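Local coordinates for YaeO (PDB 6JIE), which inhibits Rho-dependent transcription termination by dissociating the Rho hexamer, and is a structural homologue of the RNA chaperone Hfq, at the interface of chains A and B. Sequence-based numbering; all coordinates share one arbitrary frame. Chains: chain A/B, YaeO.

Contact 1 and contact 2 are neighbouring patches of one interface between two YaeO copies, with C-alpha centres about 10 Å apart. Both use A:Val33, at the start of strand 33-39, and A:Arg50, at the end of strand 45-50. Contact 1 receives the N-terminal segment of chain B; contact 2 receives the end of its helix 9-15 and the loop at B:Pro73 and B:His74. The chains do not meet as an exact two-fold: chain A offers strand ends and adjoining loops, chain B its N-terminal segment, helix end and a loop. Whether this pairing exists outside the crystal the structure alone does not show.

Contact 1: the interface of chains A and B. Residues chain A 14, 17, 33, 35, 50; chain B 5-7.
A:His17 and B:Tyr7 stack face to face, the main aromatic contact of this patch. Their centroids are 3.7 Å apart and their planes 10° apart, while the side chains themselves cross at about a right angle. The imidazole lies well over the phenol: A:His17 CE1 is 3.5 Å from B:Tyr7 CZ, and CD2 projects over the middle of the six-membered ring. On the imidazole's other face the backbone O of A:Cys14 sits toward the rim, so the ring is held between its own chain and the partner. A:His17 reaches this place with CG anti to its carbonyl carbon (chi1 -66°), from a backbone of positive phi.

Polar contact is made at the tip of the phenol. A:Arg50 NE donates to the hydroxyl OH of B:Tyr7 over 3.2 Å, a nearly straight bond (165° at H) with the oxygen close to the guanidinium plane. The extended stretch of A:Arg50 from CG to NE carries the donor out to the hydroxyl, and the guanidinium is turned well away from the phenol plane. The methyl CB of A:Ala35 lies beside this hydroxyl, 3.7 Å from B:Tyr7 OH.

Apolar packing completes the patch. Methyl CG1 of A:Val33 touches B:Tyr7 CE2 at 3.8 Å. B:Ser5 CB nears NE2 and CD2 of the imidazole from beyond the rim, on the side away from B:Tyr7, though B:Ser5 and B:Gln6 are poorly ordered.

In the fold, chain B's N-terminal segment, ahead of helix 9-15, lies against the turn following that same helix in chain A and reaches strands 33-39 and 45-50.

Contact 2: the interface of chains A and B. Residues chain A 31-33, 50-52; chain B 15-16, 73-74.
B:Phe16 lays one face of its ring against the backbone of A:Glu52, whose CA stands over the ring centre, 3.7 Å from the centroid, in a CH-pi contact. In this mixed interface patch, the helix 9-15 end and a loop of chain B pack on backbone beside strands 33-39 and 45-50 of chain A. The side chains of A:Glu52 and B:Phe16 slide past each other in opposite directions. A:Glu52 CG is anti to its backbone N (chi1 -177°), and the chain continues extended, carrying the carboxylate past the base of the phenylalanine with its plane nearly parallel to the ring. A:Glu52 has been seen to bind magnesium in this protein, though none is bound to it here. A:Glu52 CB passes B:Phe16 CD1 at 3.6 Å. The far end of the ring points into chain A: B:Phe16 CZ lies 3.6 Å from the backbone O of A:Arg50 and also meets the CA atoms of A:Gly32 and A:Gly51, where the absence of side chains probably allows the close approach.

B:Leu15 CD2 sits over the opposite face of that ring, toward the rim. B:Leu15 CD2 also meets A:Val33 CG2 at 4.0 Å, the two side chains crossing obliquely.

B:His74 instead turns the NE2 end of its imidazole toward the backbone of A:Gly51 and A:Glu52, which lie at its edge, while B:Pro73 CG lies over one face near the rim. B:His74 NE2 donates to the backbone O of A:Glu52 over 3.1 Å, a bent bond (138° at H) that arrives from above the carbonyl plane. The imidazole has a second carbonyl beside it: A:Gly51 O lies 2.9 Å from B:His74 NE2.

Contact 1: the interface of chains A and B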
# COMPACT_ATOMS: atom_id res chain seq x y z
N CYS A 14 11.19 -1.53 -3.15
CA CYS A 14 10.93 -2.83 -2.56
C CYS A 14 11.40 -2.90 -1.11
O CYS A 14 10.73 -3.51 -0.26
CB CYS A 14 11.60 -3.91 -3.40
SG CYS A 14 10.90 -4.06 -5.05
N HIS A 17 8.81 -1.32 0.86
CA HIS A 17 7.45 -1.69 0.44
C HIS A 17 6.61 -0.46 0.13
O HIS A 17 5.52 -0.26 0.67
CB HIS A 17 6.77 -2.57 1.49
CG HIS A 17 7.43 -3.90 1.65
ND1 HIS A 17 7.77 -4.69 0.58
CD2 HIS A 17 7.84 -4.57 2.76
CE1 HIS A 17 8.33 -5.80 1.01
NE2 HIS A 17 8.39 -5.75 2.33
N VAL A 33 1.81 -2.27 -4.19
CA VAL A 33 2.91 -2.19 -3.23
C VAL A 33 4.11 -2.91 -3.81
O VAL A 33 4.01 -4.07 -4.24
CB VAL A 33 2.49 -2.79 -1.88
CG1 VAL A 33 3.67 -2.75 -0.89
CG2 VAL A 33 1.27 -2.05 -1.34
N ALA A 35 6.97 -5.14 -3.82
CA ALA A 35 7.19 -6.28 -2.94
C ALA A 35 8.64 -6.76 -2.94
O ALA A 35 9.25 -6.89 -1.87
CB ALA A 35 6.26 -7.43 -3.33
N ARG A 50 2.50 -6.03 -5.76
CA ARG A 50 1.27 -6.57 -5.18
C ARG A 50 0.15 -5.58 -5.42
O ARG A 50 0.07 -4.54 -4.77
CB ARG A 50 1.45 -6.86 -3.69
CG ARG A 50 2.53 -7.86 -3.39
CD ARG A 50 2.32 -8.55 -2.04
NE ARG A 50 3.55 -9.17 -1.56
CZ ARG A 50 4.01 -10.34 -1.98
NH1 ARG A 50 3.34 -11.03 -2.90
NH2 ARG A 50 5.14 -10.81 -1.49
N SER B 5 11.94 -6.75 5.82
CA SER B 5 11.06 -5.60 5.61
C SER B 5 9.67 -5.87 6.18
O SER B 5 9.30 -7.02 6.44
CB SER B 5 10.97 -5.26 4.13
OG SER B 5 12.26 -5.09 3.56
N GLN B 6 8.89 -4.80 6.38
CA GLN B 6 7.58 -4.90 7.01
C GLN B 6 6.58 -4.04 6.26
O GLN B 6 6.89 -2.91 5.87
CB GLN B 6 7.64 -4.48 8.49
CG GLN B 6 8.65 -5.27 9.34
CD GLN B 6 9.94 -4.50 9.62
OE1 GLN B 6 9.97 -3.27 9.55
NE2 GLN B 6 11.00 -5.23 9.94
N TYR B 7 5.37 -4.57 6.06
CA TYR B 7 4.32 -3.86 5.33
C TYR B 7 3.51 -2.96 6.25
O TYR B 7 3.27 -3.29 7.41
CB TYR B 7 3.38 -4.85 4.64
CG TYR B 7 4.00 -5.62 3.49
CD1 TYR B 7 4.74 -6.78 3.71
CD2 TYR B 7 3.82 -5.19 2.18
CE1 TYR B 7 5.29 -7.49 2.65
CE2 TYR B 7 4.37 -5.90 1.12
CZ TYR B 7 5.10 -7.04 1.36
OH TYR B 7 5.65 -7.73 0.29

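Contact 2: the interface of chains A and B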
# COMPACT_ATOMS: atom_id res chain seq x y z
N TYR A 31 -0.85 -0.30 -10.37
CA TYR A 31 -0.72 0.30 -9.05
C TYR A 31 -0.58 -0.79 -8.00
O TYR A 31 -1.28 -1.81 -8.05
CB TYR A 31 -1.97 1.15 -8.70
CG TYR A 31 -2.26 2.38 -9.55
CD1 TYR A 31 -2.89 2.27 -10.78
CD2 TYR A 31 -1.94 3.66 -9.10
CE1 TYR A 31 -3.17 3.41 -11.55
CE2 TYR A 31 -2.21 4.79 -9.86
CZ TYR A 31 -2.82 4.66 -11.08
OH TYR A 31 -3.08 5.79 -11.82
N GLY A 32 0.29 -0.60 -7.01
CA GLY A 32 0.29 -1.52 -5.89
C GLY A 32 1.45 -1.24 -4.95
O GLY A 32 2.00 -0.14 -4.94
N VAL A 33 1.81 -2.27 -4.19
CA VAL A 33 2.91 -2.19 -3.23
C VAL A 33 4.11 -2.91 -3.81
O VAL A 33 4.01 -4.07 -4.24
CB VAL A 33 2.49 -2.79 -1.88
CG1 VAL A 33 3.67 -2.75 -0.89
CG2 VAL A 33 1.27 -2.05 -1.34
N ARG A 50 2.50 -6.03 -5.76
CA ARG A 50 1.27 -6.57 -5.18
C ARG A 50 0.15 -5.58 -5.42
O ARG A 50 0.07 -4.54 -4.77
CB ARG A 50 1.45 -6.86 -3.69
CG ARG A 50 2.53 -7.86 -3.39
CD ARG A 50 2.32 -8.55 -2.04
NE ARG A 50 3.55 -9.17 -1.56
CZ ARG A 50 4.01 -10.34 -1.98
NH1 ARG A 50 3.34 -11.03 -2.90
NH2 ARG A 50 5.14 -10.81 -1.49
N GLY A 51 -0.72 -5.88 -6.38
CA GLY A 51 -1.85 -5.04 -6.69
C GLY A 51 -3.06 -5.37 -5.85
O GLY A 51 -3.03 -6.18 -4.92
N GLU A 52 -4.18 -4.72 -6.21
CA GLU A 52 -5.39 -4.84 -5.40
C GLU A 52 -5.87 -6.28 -5.35
O GLU A 52 -6.22 -6.78 -4.28
CB GLU A 52 -6.50 -3.94 -5.95
CG GLU A 52 -7.75 -4.00 -5.08
CD GLU A 52 -8.82 -3.02 -5.49
OE1 GLU A 52 -8.72 -2.44 -6.60
OE2 GLU A 52 -9.77 -2.82 -4.70
N LEU B 15 -4.78 2.58 0.39
CA LEU B 15 -4.37 2.59 -1.01
C LEU B 15 -5.42 1.93 -1.90
O LEU B 15 -5.74 2.44 -2.98
CB LEU B 15 -3.04 1.86 -1.17
CG LEU B 15 -2.52 1.63 -2.59
CD1 LEU B 15 -2.30 2.96 -3.26
CD2 LEU B 15 -1.25 0.79 -2.58
N PHE B 16 -5.94 0.80 -1.46
CA PHE B 16 -6.90 0.02 -2.24
C PHE B 16 -8.34 0.25 -1.79
O PHE B 16 -9.25 -0.42 -2.30
CB PHE B 16 -6.58 -1.47 -2.11
CG PHE B 16 -5.25 -1.85 -2.68
CD1 PHE B 16 -4.87 -1.43 -3.95
CD2 PHE B 16 -4.38 -2.64 -1.96
CE1 PHE B 16 -3.65 -1.81 -4.49
CE2 PHE B 16 -3.15 -3.01 -2.50
CZ PHE B 16 -2.79 -2.59 -3.76
N PRO B 73 -5.95 -10.58 -1.49
CA PRO B 73 -4.71 -11.30 -1.22
C PRO B 73 -3.73 -10.57 -0.32
O PRO B 73 -2.52 -10.82 -0.39
CB PRO B 73 -4.12 -11.48 -2.63
CG PRO B 73 -4.51 -10.22 -3.32
CD PRO B 73 -5.88 -9.86 -2.78
N HIS B 74 -4.21 -9.66 0.51
CA HIS B 74 -3.34 -8.89 1.40
C HIS B 74 -3.44 -9.33 2.85
O HIS B 74 -2.41 -9.53 3.50
CB HIS B 74 -3.66 -7.41 1.29
CG HIS B 74 -3.63 -6.92 -0.12
ND1 HIS B 74 -2.44 -6.73 -0.80
CD2 HIS B 74 -4.62 -6.65 -1.00
CE1 HIS B 74 -2.71 -6.34 -2.03
NE2 HIS B 74 -4.02 -6.29 -2.18